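Local coordinates for protein PatF (Prochloron didemni, PDB 4BG2) that belongs to the patellamide (cyanobactin) pathway and has the barrel fold of a prenyltransferase, though its own catalytic activity is uncertain, at residues G274-V279 against Y300-E305. Numbering follows the deposited sequence.
Sequences GCITDV and YDQWDE
A classic beta bulge sets Thr-277 and Asp-278 opposite Asp-301, where antiparallel strands 276-284 and 295-303 pair. The closed barrel with helices outside is consistent with the ABBA prenyltransferase (PT-barrel) fold. Strand 295-303 also pairs with the first strand, 48-57, and so closes it. Thr-277 N donates to Asp-301 O at 2.9 Å, and Asp-301 N donates to Asp-278 O, also at 2.9 Å.

The aspartates are on the face turned away from helix 3-25, toward the barrel interior. In Asp-278, chi1 (57°) puts CG between backbone N and carbonyl carbon, and OD1 comes against Asp-301 CB. OD2 of Asp-278 lies 3.0 Å from OD2 of Asp-301, with the carboxylate planes 59° apart. Each is served by a donor from above its plane. Thr-277 OG1 gives its proton to Asp-278 OD2 (2.9 Å). Trp-303 NE1 donates to Asp-301 OD2, which lies in the indole plane, at 3.0 Å. Ser-49 bonds the other oxygen of Asp-301. The Thr-277 methyl CG2 lies over one indole face, 3.8 Å from the centroid of the five-membered ring of Trp-303, a CH-pi contact.

The other face turns to helix 3-25. Ile-276 CD1 meets CD2 of the Tyr-300 ring obliquely at 3.8 Å, while the Tyr-300 hydroxyl bonds His-22. Gln-302 NE2 donates to Gly-274 O at 3.2 Å; this oxygen lies in the amide plane of Gln-302. Next to this bond, Cys-275 forms a disulfide with Cys-306.

An alanine in place of Asp-278 would probably leave the Thr-277 hydroxyl without its acceptor and free to turn, and open a gap beside Asp-301. If both aspartates were ionised they would repel, so their closeness would probably raise the pKa of one or let them share a proton.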
ATOM      1  N   GLY A 274      -2.141 -10.814  17.354  1.00 52.93           N
ATOM      2  CA  GLY A 274      -1.719 -12.016  16.649  1.00 53.32           C
ATOM      3  C   GLY A 274      -1.871 -11.829  15.154  1.00 53.19           C
ATOM      4  O   GLY A 274      -2.406 -10.814  14.683  1.00 52.99           O
ATOM      5  N   CYS A 275      -1.389 -12.803  14.398  1.00 52.81           N
ATOM      6  CA  CYS A 275      -1.684 -12.904  12.969  1.00 51.31           C
ATOM      7  C   CYS A 275      -0.910 -11.960  12.071  1.00 46.18           C
ATOM      8  O   CYS A 275      -1.093 -12.000  10.864  1.00 44.53           O
ATOM      9  CB  CYS A 275      -3.198 -12.772  12.722  1.00 55.97           C
ATOM     10  SG  CYS A 275      -4.109 -13.988  13.712  1.00 61.42           S
ATOM     11  N   ILE A 276      -0.029 -11.157  12.662  1.00 44.67           N
ATOM     12  CA  ILE A 276       0.792 -10.221  11.934  1.00 44.18           C
ATOM     13  C   ILE A 276       2.009 -10.895  11.317  1.00 45.92           C
ATOM     14  O   ILE A 276       2.836 -11.465  12.031  1.00 51.88           O
ATOM     15  CB  ILE A 276       1.219  -9.046  12.821  1.00 43.90           C
ATOM     16  CG1 ILE A 276      -0.035  -8.289  13.269  1.00 42.03           C
ATOM     17  CG2 ILE A 276       2.155  -8.119  12.051  1.00 43.49           C
ATOM     18  CD1 ILE A 276       0.229  -7.052  14.098  1.00 41.30           C
ATOM     19  N   THR A 277       2.101 -10.839   9.989  1.00 44.09           N
ATOM     20  CA  THR A 277       3.191 -11.465   9.244  1.00 44.55           C
ATOM     21  C   THR A 277       4.326 -10.471   8.951  1.00 43.16           C
ATOM     22  O   THR A 277       5.471 -10.870   8.832  1.00 44.11           O
ATOM     23  CB  THR A 277       2.705 -12.024   7.900  1.00 44.61           C
ATOM     24  OG1 THR A 277       2.032 -10.991   7.166  1.00 42.04           O
ATOM     25  CG2 THR A 277       1.762 -13.174   8.115  1.00 45.99           C
ATOM     26  N   ASP A 278       3.997  -9.186   8.857  1.00 40.87           N
ATOM     27  CA  ASP A 278       4.977  -8.155   8.581  1.00 39.11           C
ATOM     28  C   ASP A 278       4.414  -6.767   8.899  1.00 36.84           C
ATOM     29  O   ASP A 278       3.195  -6.568   8.934  1.00 33.03           O
ATOM     30  CB  ASP A 278       5.418  -8.228   7.105  1.00 38.99           C
ATOM     31  CG  ASP A 278       4.256  -8.107   6.134  1.00 40.75           C
ATOM     32  OD1 ASP A 278       3.892  -6.959   5.798  1.00 45.53           O
ATOM     33  OD2 ASP A 278       3.701  -9.146   5.687  1.00 43.79           O
ATOM     34  N   VAL A 279       5.333  -5.821   9.089  1.00 34.13           N
ATOM     35  CA  VAL A 279       5.025  -4.413   9.323  1.00 32.02           C
ATOM     36  C   VAL A 279       5.884  -3.604   8.388  1.00 29.97           C
ATOM     37  O   VAL A 279       6.846  -4.114   7.828  1.00 29.16           O
ATOM     38  CB  VAL A 279       5.269  -3.982  10.776  1.00 33.79           C
ATOM     39  CG1 VAL A 279       4.405  -4.824  11.689  1.00 36.41           C
ATOM     40  CG2 VAL A 279       6.744  -4.142  11.191  1.00 37.19           C
ATOM     41  N   TYR A 300       0.689  -2.664   9.024  1.00 27.81           N
ATOM     42  CA  TYR A 300       0.845  -4.026   9.484  1.00 28.86           C
ATOM     43  C   TYR A 300      -0.078  -4.929   8.670  1.00 28.97           C
ATOM     44  O   TYR A 300      -1.168  -4.504   8.267  1.00 26.96           O
ATOM     45  CB  TYR A 300       0.601  -4.138  10.998  1.00 31.19           C
ATOM     46  CG  TYR A 300      -0.795  -3.831  11.453  1.00 31.75           C
ATOM     47  CD1 TYR A 300      -1.183  -2.535  11.732  1.00 30.98           C
ATOM     48  CD2 TYR A 300      -1.714  -4.843  11.642  1.00 33.13           C
ATOM     49  CE1 TYR A 300      -2.466  -2.257  12.172  1.00 33.03           C
ATOM     50  CE2 TYR A 300      -2.990  -4.575  12.094  1.00 33.98           C
ATOM     51  CZ  TYR A 300      -3.363  -3.280  12.340  1.00 33.36           C
ATOM     52  OH  TYR A 300      -4.644  -3.021  12.754  1.00 35.72           O
ATOM     53  N   ASP A 301       0.361  -6.170   8.455  1.00 30.17           N
ATOM     54  CA  ASP A 301      -0.254  -7.109   7.533  1.00 31.74           C
ATOM     55  C   ASP A 301      -0.701  -8.338   8.297  1.00 32.91           C
ATOM     56  O   ASP A 301       0.081  -8.921   9.068  1.00 33.92           O
ATOM     57  CB  ASP A 301       0.765  -7.487   6.456  1.00 34.79           C
ATOM     58  CG  ASP A 301       0.165  -8.309   5.301  1.00 40.08           C
ATOM     59  OD1 ASP A 301      -1.070  -8.314   5.088  1.00 43.92           O
ATOM     60  OD2 ASP A 301       0.960  -8.949   4.567  1.00 43.50           O
ATOM     61  N   GLN A 302      -1.967  -8.716   8.107  1.00 30.70           N
ATOM     62  CA  GLN A 302      -2.548  -9.880   8.745  1.00 31.78           C
ATOM     63  C   GLN A 302      -3.126 -10.824   7.692  1.00 33.24           C
ATOM     64  O   GLN A 302      -3.747 -10.372   6.709  1.00 29.72           O
ATOM     65  CB  GLN A 302      -3.619  -9.442   9.736  1.00 31.63           C
ATOM     66  CG  GLN A 302      -3.052  -8.688  10.930  1.00 32.55           C
ATOM     67  CD  GLN A 302      -4.131  -8.154  11.850  1.00 32.58           C
ATOM     68  OE1 GLN A 302      -4.866  -7.253  11.471  1.00 31.84           O
ATOM     69  NE2 GLN A 302      -4.206  -8.680  13.068  1.00 33.47           N
ATOM     70  N   TRP A 303      -2.895 -12.126   7.880  1.00 35.88           N
ATOM     71  CA  TRP A 303      -3.335 -13.150   6.936  1.00 38.75           C
ATOM     72  C   TRP A 303      -4.554 -13.874   7.505  1.00 39.15           C
ATOM     73  O   TRP A 303      -4.546 -14.335   8.646  1.00 37.54           O
ATOM     74  CB  TRP A 303      -2.177 -14.115   6.565  1.00 43.03           C
ATOM     75  CG  TRP A 303      -1.113 -13.446   5.640  1.00 48.27           C
ATOM     76  CD1 TRP A 303      -0.763 -12.101   5.611  1.00 47.40           C
ATOM     77  CD2 TRP A 303      -0.266 -14.090   4.653  1.00 52.00           C
ATOM     78  NE1 TRP A 303       0.212 -11.885   4.665  1.00 48.69           N
ATOM     79  CE2 TRP A 303       0.541 -13.077   4.068  1.00 52.24           C
ATOM     80  CE3 TRP A 303      -0.117 -15.414   4.204  1.00 56.39           C
ATOM     81  CZ2 TRP A 303       1.477 -13.353   3.060  1.00 53.38           C
ATOM     82  CZ3 TRP A 303       0.820 -15.686   3.210  1.00 57.46           C
ATOM     83  CH2 TRP A 303       1.601 -14.656   2.646  1.00 56.13           C
ATOM     84  N   ASP A 304      -5.614 -13.971   6.695  1.00 38.41           N
ATOM     85  CA  ASP A 304      -6.905 -14.454   7.187  1.00 39.95           C
ATOM     86  C   ASP A 304      -6.979 -15.946   7.474  1.00 43.08           C
ATOM     87  O   ASP A 304      -8.005 -16.430   7.908  1.00 43.55           O
ATOM     88  CB  ASP A 304      -8.042 -14.008   6.261  1.00 38.34           C
ATOM     89  CG  ASP A 304      -7.998 -14.677   4.886  1.00 39.61           C
ATOM     90  OD1 ASP A 304      -7.283 -15.689   4.676  1.00 39.11           O
ATOM     91  OD2 ASP A 304      -8.735 -14.188   4.005  1.00 38.12           O
ATOM     92  N   GLU A 305      -5.903 -16.677   7.222  1.00 47.92           N
ATOM     93  CA  GLU A 305      -5.800 -18.058   7.677  1.00 55.03           C
ATOM     94  C   GLU A 305      -5.216 -18.167   9.093  1.00 58.11           C
ATOM     95  O   GLU A 305      -5.132 -19.261   9.621  1.00 60.95           O
ATOM     96  CB  GLU A 305      -4.948 -18.864   6.693  1.00 58.23           C
ATOM     97  CG  GLU A 305      -5.428 -18.749   5.250  1.00 60.04           C
ATOM     98  CD  GLU A 305      -5.975 -20.035   4.687  1.00 65.88           C
ATOM     99  OE1 GLU A 305      -6.958 -20.542   5.278  1.00 72.07           O
ATOM    100  OE2 GLU A 305      -5.442 -20.517   3.644  1.00 68.11           O
TER